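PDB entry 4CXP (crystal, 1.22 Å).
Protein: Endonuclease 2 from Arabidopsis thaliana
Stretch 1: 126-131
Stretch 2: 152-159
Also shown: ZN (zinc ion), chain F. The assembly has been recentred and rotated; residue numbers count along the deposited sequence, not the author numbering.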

# COMPACT_ATOMS: atom_id res chain seq x y z
N HIS A 126 -1.89 1.26 2.59
CA HIS A 126 -1.68 2.69 2.38
C HIS A 126 -2.45 3.29 1.22
O HIS A 126 -2.46 4.50 1.07
N GLN A 127 -3.08 2.47 0.39
CA GLN A 127 -3.90 2.99 -0.70
C GLN A 127 -5.24 3.38 -0.06
O GLN A 127 -5.92 2.53 0.49
N PRO A 128 -5.62 4.68 -0.06
CA PRO A 128 -6.84 5.06 0.65
C PRO A 128 -8.06 4.22 0.31
O PRO A 128 -8.85 3.87 1.20
N LEU A 129 -8.25 3.91 -0.97
CA LEU A 129 -9.43 3.15 -1.38
C LEU A 129 -9.32 1.65 -1.15
O LEU A 129 -10.25 0.94 -1.45
N HIS A 130 -8.22 1.19 -0.55
CA HIS A 130 -8.16 -0.15 0.03
C HIS A 130 -8.68 -0.20 1.47
O HIS A 130 -8.73 -1.28 2.03
N VAL A 131 -9.06 0.94 2.04
CA VAL A 131 -9.69 1.00 3.37
C VAL A 131 -10.86 1.95 3.19
O VAL A 131 -10.79 3.17 3.48
N ASN A 152 -12.73 3.56 -13.32
CA ASN A 152 -13.38 3.62 -12.02
C ASN A 152 -12.45 4.29 -11.01
O ASN A 152 -11.23 4.36 -11.19
N LEU A 153 -13.04 4.80 -9.94
CA LEU A 153 -12.30 5.61 -8.99
C LEU A 153 -11.20 4.79 -8.30
O LEU A 153 -10.12 5.30 -8.02
N HIS A 154 -11.49 3.53 -7.99
CA HIS A 154 -10.48 2.69 -7.38
C HIS A 154 -9.23 2.59 -8.26
O HIS A 154 -8.10 2.74 -7.78
N HIS A 155 -9.45 2.34 -9.54
CA HIS A 155 -8.36 2.21 -10.48
C HIS A 155 -7.57 3.51 -10.62
O HIS A 155 -6.35 3.48 -10.82
N ILE A 156 -8.25 4.63 -10.54
CA ILE A 156 -7.57 5.92 -10.59
C ILE A 156 -6.54 6.01 -9.47
O ILE A 156 -5.43 6.49 -9.69
N TRP A 157 -6.92 5.57 -8.26
CA TRP A 157 -6.01 5.57 -7.13
C TRP A 157 -4.97 4.47 -7.20
O TRP A 157 -3.81 4.69 -6.82
N ASP A 158 -5.32 3.29 -7.70
CA ASP A 158 -4.31 2.24 -7.83
C ASP A 158 -3.24 2.61 -8.85
O ASP A 158 -2.06 2.30 -8.63
N SER A 159 -3.67 3.20 -9.97
CA SER A 159 -2.86 3.28 -11.16
C SER A 159 -2.86 4.62 -11.89
O SER A 159 -1.80 5.10 -12.28

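A short loop that tightens into a 3-10 segment at 128-130 lies against one helix, and the contact divides into a greasy part and a metal-binding part, with Q127 joining them. The helix presents L153, H154, W157 and D158, the spacing expected of one helical side, while H155 points away and the side chain of I156 leads off.

L129 is the main bump. Its CB points toward the helix, and the m, t rotamer extends CD1 into a hollow lined by L153 and W157: CD1 of L129 sits 3.8 Å from CG of L153 and 3.7 Å from CD1 of W157. The floor of this hollow is partly backbone, since the same L129 CD1 lies 3.7 Å from O of L153. L153, t and p, starts sideways and brings its end nearer to meet the leucine. W157 points toward the loop with chi1 m, and its broad indole also reaches P128, whose CG, on a C-gamma exo ring, approaches CZ3 of W157 to 3.9 Å.

The second part is built around zinc. H130 (m) and H154 (t) both leave their backbones sideways, yet their ends converge: NE2 of H130 binds ZN at 2.1 Å and NE2 of H154 binds it at 2.2 Å. D158, chi1 m, adds both carboxylate oxygens, OD1 at 2.5 Å and OD2 at 2.2 Å from ZN. O of water 1, 2.1 Å from ZN, and one atom from elsewhere in the structure complete the set. The 3.2 Å between H130 NE2 and H154 NE2 reflects shared coordination, not a hydrogen bond; the two rings meet obliquely, their planes at 43°.

Q127 fills the space between these parts. It too starts sideways, and its t, m rotamer carries the amide to the helix. NE2 of Q127 donates to OD1 of D158 at 2.9 Å, nearly straight at 176°, so the loop holds a zinc ligand in place; the same NE2 lies over one face of the H154 ring. At the other end of the amide, OE1 of Q127 accepts from N of L129 at 2.8 Å and rests 3.5 Å from CB of W157. One side chain therefore braces its own turn while buttressing the metal site.

The rule to read here is economical: a leucine plugs a hollow between two helix residues a turn apart, a proline extends the apolar cover, and a buried glutamine spends one end of its amide on a zinc ligand and the other on its own turn.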

# COMPACT_ATOMS: atom_id res chain seq x y z
CB HIS A 126 -0.18 3.00 2.26
CG HIS A 126 0.52 3.00 3.58
ND1 HIS A 126 1.01 1.88 4.20
CD2 HIS A 126 0.73 4.02 4.44
CE1 HIS A 126 1.49 2.22 5.39
NE2 HIS A 126 1.33 3.51 5.57
CB GLN A 127 -4.06 1.91 -1.78
CG GLN A 127 -4.28 2.38 -3.21
CD GLN A 127 -5.67 2.92 -3.49
OE1 GLN A 127 -6.12 3.87 -2.84
NE2 GLN A 127 -6.35 2.35 -4.47
CB PRO A 128 -7.01 6.53 0.27
CG PRO A 128 -5.59 7.00 0.07
CD PRO A 128 -4.92 5.84 -0.62
CB LEU A 129 -9.86 3.49 -2.79
CG LEU A 129 -10.41 4.91 -2.96
CD1 LEU A 129 -10.75 5.17 -4.41
CD2 LEU A 129 -11.63 5.15 -2.10
CB HIS A 130 -6.74 -0.73 -0.06
CG HIS A 130 -6.44 -1.32 -1.40
ND1 HIS A 130 -6.11 -2.63 -1.57
CD2 HIS A 130 -6.49 -0.78 -2.64
CE1 HIS A 130 -5.97 -2.88 -2.86
NE2 HIS A 130 -6.20 -1.78 -3.54
CB VAL A 131 -8.74 1.49 4.48
CG1 VAL A 131 -9.44 1.41 5.83
CG2 VAL A 131 -7.44 0.69 4.47
CB ASN A 152 -13.90 2.26 -11.56
CG ASN A 152 -12.80 1.31 -11.17
OD1 ASN A 152 -12.10 1.53 -10.20
ND2 ASN A 152 -12.65 0.24 -11.93
CB LEU A 153 -13.24 6.24 -7.98
CG LEU A 153 -12.59 7.26 -7.05
CD1 LEU A 153 -12.04 8.46 -7.81
CD2 LEU A 153 -13.57 7.68 -5.97
CB HIS A 154 -11.05 1.30 -7.06
CG HIS A 154 -10.10 0.47 -6.29
ND1 HIS A 154 -10.18 0.32 -4.93
CD2 HIS A 154 -8.98 -0.19 -6.67
CE1 HIS A 154 -9.16 -0.42 -4.51
NE2 HIS A 154 -8.41 -0.73 -5.55
CB HIS A 155 -8.91 1.74 -11.84
CG HIS A 155 -7.84 1.31 -12.80
ND1 HIS A 155 -7.22 2.15 -13.70
CD2 HIS A 155 -7.27 0.10 -12.98
CE1 HIS A 155 -6.34 1.47 -14.42
NE2 HIS A 155 -6.35 0.22 -14.00
CB ILE A 156 -8.61 7.06 -10.59
CG1 ILE A 156 -9.27 7.13 -11.98
CG2 ILE A 156 -7.98 8.39 -10.21
CD1 ILE A 156 -10.51 7.98 -12.03
CB TRP A 157 -6.83 5.57 -5.84
CG TRP A 157 -7.36 6.93 -5.55
CD1 TRP A 157 -8.44 7.55 -6.13
CD2 TRP A 157 -6.73 7.92 -4.72
NE1 TRP A 157 -8.52 8.84 -5.67
CE2 TRP A 157 -7.49 9.09 -4.80
CE3 TRP A 157 -5.60 7.91 -3.90
CZ2 TRP A 157 -7.16 10.24 -4.10
CZ3 TRP A 157 -5.28 9.04 -3.20
CH2 TRP A 157 -6.06 10.20 -3.30
CB ASP A 158 -4.92 0.91 -8.31
CG ASP A 158 -5.47 0.02 -7.21
OD1 ASP A 158 -5.21 0.23 -6.00
OD2 ASP A 158 -6.16 -0.97 -7.58
CB SER A 159 -3.29 2.19 -12.15
OG SER A 159 -3.02 0.91 -11.63
ZN ZN F . -6.55 -1.83 -5.63
O HOH W 1 -7.67 -3.51 -6.15